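Local structure of glycine betaine, L-proline ABC transporter, glycine/betaine/L-proline-binding protein (ProX) (Borrelia burgdorferi, 3TMG) at residues Q137-L149 / F195-E207. The protein binds glycine betaine and probably serves as the substrate-binding protein of an ABC transporter that imports such quaternary amines. Residues are numbered along the deposited sequence; the frame is centred on the assembly and turned at random.
With EDO (1,2-ethanediol), chain F.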
loop_
_atom_site.group_PDB
_atom_site.type_symbol
_atom_site.label_atom_id
_atom_site.label_comp_id
_atom_site.label_asym_id
_atom_site.label_seq_id
_atom_site.Cartn_x
_atom_site.Cartn_y
_atom_site.Cartn_z
ATOM N N GLN A 137 -7.290 -2.357 7.448
ATOM C CA GLN A 137 -8.035 -2.103 8.690
ATOM C C GLN A 137 -9.412 -2.780 8.727
ATOM O O GLN A 137 -9.844 -3.332 9.762
ATOM C CB GLN A 137 -8.210 -0.595 8.879
ATOM C CG GLN A 137 -8.777 -0.157 10.250
ATOM C CD GLN A 137 -7.728 -0.097 11.350
ATOM O OE1 GLN A 137 -6.582 -0.519 11.163
ATOM N NE2 GLN A 137 -8.145 0.353 12.537
ATOM N N ILE A 138 -10.124 -2.693 7.610
ATOM C CA ILE A 138 -11.392 -3.405 7.447
ATOM C C ILE A 138 -11.231 -4.923 7.683
ATOM O O ILE A 138 -11.975 -5.549 8.493
ATOM C CB ILE A 138 -12.000 -3.136 6.054
ATOM C CG1 ILE A 138 -12.345 -1.623 5.905
ATOM C CG2 ILE A 138 -13.234 -4.041 5.836
ATOM C CD1 ILE A 138 -13.021 -1.245 4.583
ATOM N N VAL A 139 -10.255 -5.524 7.007
ATOM C CA VAL A 139 -10.114 -7.001 7.078
ATOM C C VAL A 139 -9.619 -7.420 8.471
ATOM O O VAL A 139 -10.007 -8.436 9.003
ATOM C CB VAL A 139 -9.174 -7.553 5.981
ATOM C CG1 VAL A 139 -9.097 -9.063 6.112
ATOM C CG2 VAL A 139 -9.782 -7.209 4.590
ATOM N N THR A 140 -8.778 -6.592 9.065
ATOM C CA THR A 140 -8.354 -6.837 10.458
ATOM C C THR A 140 -9.568 -6.906 11.422
ATOM O O THR A 140 -9.659 -7.790 12.273
ATOM C CB THR A 140 -7.412 -5.732 10.923
ATOM O OG1 THR A 140 -6.182 -5.816 10.182
ATOM C CG2 THR A 140 -7.110 -5.910 12.406
ATOM N N GLU A 141 -10.479 -5.956 11.300
ATOM C CA GLU A 141 -11.692 -5.985 12.123
ATOM C C GLU A 141 -12.509 -7.249 11.831
ATOM O O GLU A 141 -13.076 -7.871 12.750
ATOM C CB GLU A 141 -12.531 -4.733 11.871
ATOM C CG GLU A 141 -13.768 -4.656 12.736
ATOM C CD GLU A 141 -14.714 -3.581 12.253
ATOM O OE1 GLU A 141 -14.495 -3.037 11.152
ATOM O OE2 GLU A 141 -15.671 -3.265 12.992
ATOM N N GLN A 142 -12.571 -7.654 10.557
ATOM C CA GLN A 142 -13.299 -8.884 10.218
ATOM C C GLN A 142 -12.610 -10.126 10.840
ATOM O O GLN A 142 -13.297 -11.034 11.340
ATOM C CB GLN A 142 -13.448 -9.012 8.688
ATOM C CG GLN A 142 -14.355 -7.912 8.107
ATOM C CD GLN A 142 -14.371 -7.841 6.581
ATOM O OE1 GLN A 142 -13.436 -8.249 5.910
ATOM N NE2 GLN A 142 -15.451 -7.298 6.034
ATOM N N ALA A 143 -11.269 -10.157 10.828
ATOM C CA ALA A 143 -10.494 -11.236 11.486
ATOM C C ALA A 143 -10.683 -11.292 13.021
ATOM O O ALA A 143 -10.871 -12.377 13.611
ATOM C CB ALA A 143 -9.005 -11.108 11.138
ATOM N N LEU A 144 -10.675 -10.118 13.659
ATOM C CA LEU A 144 -10.947 -10.050 15.106
ATOM C C LEU A 144 -12.302 -10.623 15.415
ATOM O O LEU A 144 -12.428 -11.409 16.348
ATOM C CB LEU A 144 -10.840 -8.635 15.665
ATOM C CG LEU A 144 -9.408 -8.120 15.762
ATOM C CD1 LEU A 144 -9.400 -6.619 16.077
ATOM C CD2 LEU A 144 -8.557 -8.904 16.772
ATOM N N ASN A 145 -13.297 -10.298 14.601
ATOM C CA ASN A 145 -14.633 -10.877 14.791
ATOM C C ASN A 145 -14.648 -12.377 14.588
ATOM O O ASN A 145 -15.197 -13.116 15.386
ATOM C CB ASN A 145 -15.640 -10.239 13.841
ATOM C CG ASN A 145 -15.881 -8.789 14.147
ATOM O OD1 ASN A 145 -16.063 -8.403 15.311
ATOM N ND2 ASN A 145 -15.930 -7.967 13.110
ATOM N N TYR A 146 -14.074 -12.813 13.484
ATOM C CA TYR A 146 -14.073 -14.213 13.098
ATOM C C TYR A 146 -13.441 -15.112 14.157
ATOM O O TYR A 146 -13.942 -16.215 14.462
ATOM C CB TYR A 146 -13.256 -14.365 11.786
ATOM C CG TYR A 146 -13.260 -15.783 11.273
ATOM C CD1 TYR A 146 -14.323 -16.263 10.500
ATOM C CD2 TYR A 146 -12.228 -16.643 11.586
ATOM C CE1 TYR A 146 -14.350 -17.594 10.068
ATOM C CE2 TYR A 146 -12.230 -17.956 11.147
ATOM C CZ TYR A 146 -13.280 -18.425 10.389
ATOM O OH TYR A 146 -13.256 -19.745 9.976
ATOM N N TYR A 147 -12.308 -14.674 14.680
ATOM C CA TYR A 147 -11.541 -15.483 15.610
ATOM C C TYR A 147 -12.026 -15.310 17.045
ATOM O O TYR A 147 -11.443 -15.885 17.967
ATOM C CB TYR A 147 -10.038 -15.172 15.495
ATOM C CG TYR A 147 -9.421 -15.778 14.242
ATOM C CD1 TYR A 147 -9.313 -17.171 14.102
ATOM C CD2 TYR A 147 -8.948 -14.976 13.210
ATOM C CE1 TYR A 147 -8.761 -17.747 12.953
ATOM C CE2 TYR A 147 -8.388 -15.544 12.062
ATOM C CZ TYR A 147 -8.279 -16.936 11.950
ATOM O OH TYR A 147 -7.696 -17.512 10.819
ATOM N N GLY A 148 -13.097 -14.522 17.211
ATOM C CA GLY A 148 -13.763 -14.358 18.520
ATOM C C GLY A 148 -12.955 -13.505 19.493
ATOM O O GLY A 148 -13.007 -13.732 20.700
ATOM N N LEU A 149 -12.240 -12.516 18.968
ATOM C CA LEU A 149 -11.306 -11.700 19.742
ATOM C C LEU A 149 -11.796 -10.264 19.943
ATOM O O LEU A 149 -11.217 -9.501 20.719
ATOM C CB LEU A 149 -9.942 -11.659 19.017
ATOM C CG LEU A 149 -9.201 -13.007 18.893
ATOM C CD1 LEU A 149 -8.000 -12.892 17.959
ATOM C CD2 LEU A 149 -8.759 -13.515 20.244
ATOM N N PHE A 195 4.682 -12.226 11.633
ATOM C CA PHE A 195 3.254 -12.457 11.443
ATOM C C PHE A 195 2.803 -13.615 12.284
ATOM O O PHE A 195 3.546 -14.576 12.466
ATOM C CB PHE A 195 2.941 -12.812 9.984
ATOM C CG PHE A 195 3.017 -11.666 9.023
ATOM C CD1 PHE A 195 2.078 -10.648 9.067
ATOM C CD2 PHE A 195 3.990 -11.643 7.997
ATOM C CE1 PHE A 195 2.094 -9.613 8.112
ATOM C CE2 PHE A 195 4.020 -10.597 7.055
ATOM C CZ PHE A 195 3.082 -9.586 7.116
ATOM N N LEU A 196 1.602 -13.507 12.820
ATOM C CA LEU A 196 0.953 -14.633 13.464
ATOM C C LEU A 196 0.273 -15.483 12.401
ATOM O O LEU A 196 -0.228 -14.965 11.388
ATOM C CB LEU A 196 -0.069 -14.125 14.499
ATOM C CG LEU A 196 0.438 -13.284 15.676
ATOM C CD1 LEU A 196 -0.745 -12.907 16.574
ATOM C CD2 LEU A 196 1.477 -14.035 16.518
ATOM N N ASP A 197 0.222 -16.788 12.641
ATOM C CA ASP A 197 -0.493 -17.705 11.757
ATOM C C ASP A 197 -1.991 -17.355 11.681
ATOM O O ASP A 197 -2.583 -16.956 12.660
ATOM C CB ASP A 197 -0.315 -19.171 12.245
ATOM C CG ASP A 197 1.119 -19.692 12.047
ATOM O OD1 ASP A 197 1.921 -19.070 11.291
ATOM O OD2 ASP A 197 1.450 -20.731 12.647
ATOM N N ASP A 198 -2.588 -17.563 10.519
ATOM C CA ASP A 198 -3.969 -17.172 10.241
ATOM C C ASP A 198 -4.618 -18.420 9.623
ATOM O O ASP A 198 -4.682 -18.558 8.383
ATOM C CB ASP A 198 -3.913 -15.950 9.293
ATOM C CG ASP A 198 -5.273 -15.554 8.685
ATOM O OD1 ASP A 198 -6.362 -15.883 9.270
ATOM O OD2 ASP A 198 -5.201 -14.864 7.616
ATOM N N PRO A 199 -5.061 -19.364 10.486
ATOM C CA PRO A 199 -5.422 -20.748 10.066
ATOM C C PRO A 199 -6.454 -20.772 8.960
ATOM O O PRO A 199 -6.412 -21.648 8.083
ATOM C CB PRO A 199 -6.058 -21.365 11.317
ATOM C CG PRO A 199 -5.603 -20.520 12.470
ATOM C CD PRO A 199 -5.037 -19.222 11.958
ATOM N N ASP A 200 -7.402 -19.852 9.034
ATOM C CA ASP A 200 -8.499 -19.837 8.080
ATOM C C ASP A 200 -8.333 -18.787 6.970
ATOM O O ASP A 200 -9.236 -18.591 6.127
ATOM C CB ASP A 200 -9.819 -19.715 8.826
ATOM C CG ASP A 200 -10.160 -20.990 9.587
ATOM O OD1 ASP A 200 -9.474 -22.003 9.397
ATOM O OD2 ASP A 200 -11.134 -20.997 10.353
ATOM N N LEU A 201 -7.152 -18.154 6.953
ATOM C CA LEU A 201 -6.722 -17.253 5.866
ATOM C C LEU A 201 -7.666 -16.057 5.694
ATOM O O LEU A 201 -7.912 -15.625 4.600
ATOM C CB LEU A 201 -6.586 -18.011 4.516
ATOM C CG LEU A 201 -5.424 -17.550 3.623
ATOM C CD1 LEU A 201 -4.108 -17.946 4.286
ATOM C CD2 LEU A 201 -5.537 -18.192 2.243
ATOM N N ILE A 202 -8.216 -15.538 6.790
ATOM C CA ILE A 202 -9.069 -14.373 6.693
ATOM C C ILE A 202 -8.310 -13.158 6.095
ATOM O O ILE A 202 -8.876 -12.353 5.359
ATOM C CB ILE A 202 -9.672 -14.052 8.090
ATOM C CG1 ILE A 202 -10.318 -15.317 8.702
ATOM C CG2 ILE A 202 -10.639 -12.867 8.008
ATOM C CD1 ILE A 202 -11.505 -15.918 7.918
ATOM N N MET A 203 -7.026 -13.039 6.414
ATOM C CA MET A 203 -6.221 -11.942 5.900
ATOM C C MET A 203 -5.724 -12.172 4.465
ATOM O O MET A 203 -5.077 -11.275 3.862
ATOM C CB MET A 203 -5.011 -11.681 6.803
ATOM C CG MET A 203 -5.322 -11.475 8.295
ATOM S SD MET A 203 -6.315 -10.005 8.541
ATOM C CE MET A 203 -5.194 -8.676 8.097
ATOM N N GLY A 204 -5.998 -13.351 3.909
ATOM C CA GLY A 204 -5.618 -13.624 2.508
ATOM C C GLY A 204 -4.275 -14.337 2.417
ATOM O O GLY A 204 -3.522 -14.390 3.389
ATOM N N GLY A 205 -3.978 -14.919 1.256
ATOM C CA GLY A 205 -2.629 -15.487 1.023
ATOM C C GLY A 205 -1.725 -14.383 0.507
ATOM O O GLY A 205 -1.879 -13.209 0.879
ATOM N N ILE A 206 -0.755 -14.754 -0.330
ATOM C CA ILE A 206 0.207 -13.793 -0.865
ATOM C C ILE A 206 -0.523 -13.160 -2.058
ATOM O O ILE A 206 -1.003 -13.887 -2.926
ATOM C CB ILE A 206 1.513 -14.547 -1.239
ATOM C CG1 ILE A 206 2.024 -15.284 -0.005
ATOM C CG2 ILE A 206 2.542 -13.630 -1.898
ATOM C CD1 ILE A 206 2.867 -16.495 -0.317
ATOM N N GLU A 207 -0.634 -11.828 -2.093
ATOM C CA GLU A 207 -1.458 -11.202 -3.100
ATOM C C GLU A 207 -0.652 -10.179 -3.897
ATOM O O GLU A 207 0.621 -10.314 -4.013
ATOM C CB GLU A 207 -2.759 -10.689 -2.467
ATOM C CG GLU A 207 -3.489 -11.857 -1.797
ATOM C CD GLU A 207 -4.836 -11.520 -1.255
ATOM O OE1 GLU A 207 -5.257 -10.335 -1.406
ATOM O OE2 GLU A 207 -5.484 -12.469 -0.693
HETATM C C1 EDO F . 0.143 -13.043 -6.419
HETATM O O1 EDO F . -1.024 -13.559 -5.750
HETATM C C2 EDO F . 1.079 -14.240 -6.476
HETATM O O2 EDO F . 1.893 -14.252 -5.288
#
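OD1 of D198 accepts two hydrogen bonds: the hydroxyl of Y147 donates to its anti lone pair, OH to OD1 2.6 Å, while the backbone N of I202 comes from the syn side, tilted out of the carboxylate plane, in a more bent bond. The second carboxylate oxygen, OD2, takes the backbone N of M203 at 2.8 Å, so three donors fix the carboxylate, which stands 75° from the Y147 ring plane. The Y147 hydroxyl in turn accepts from the backbone N of D200, 3.0 Å from OH, within the type I turn D198-L201. Beside it Y146 OH donates a very short 2.5 Å bond to D200 OD2, which lies in the plane of the ring at its edge. These bonds join the C-terminal end of helix 135-146, closed at G148 by a Schellman motif, to the loop between strands 193-195 and 207-214 in a lobe of this periplasmic-binding-protein fold. I202 packs against both tyrosines through CG1; its CD1 sits over the centre of the Y146 ring in a CH-pi contact, 3.6 Å from the centroid, whereas CG2, anti to the backbone N, packs on A143. M203, bent at chi2 and chi3 (-64° and -68°), brings SD against V139 CG1 and A143 CB. Its CE makes van der Waals contact with T140 OG1, which is hydrogen-bonded to O of T136, a glycine betaine-binding residue one helical turn earlier.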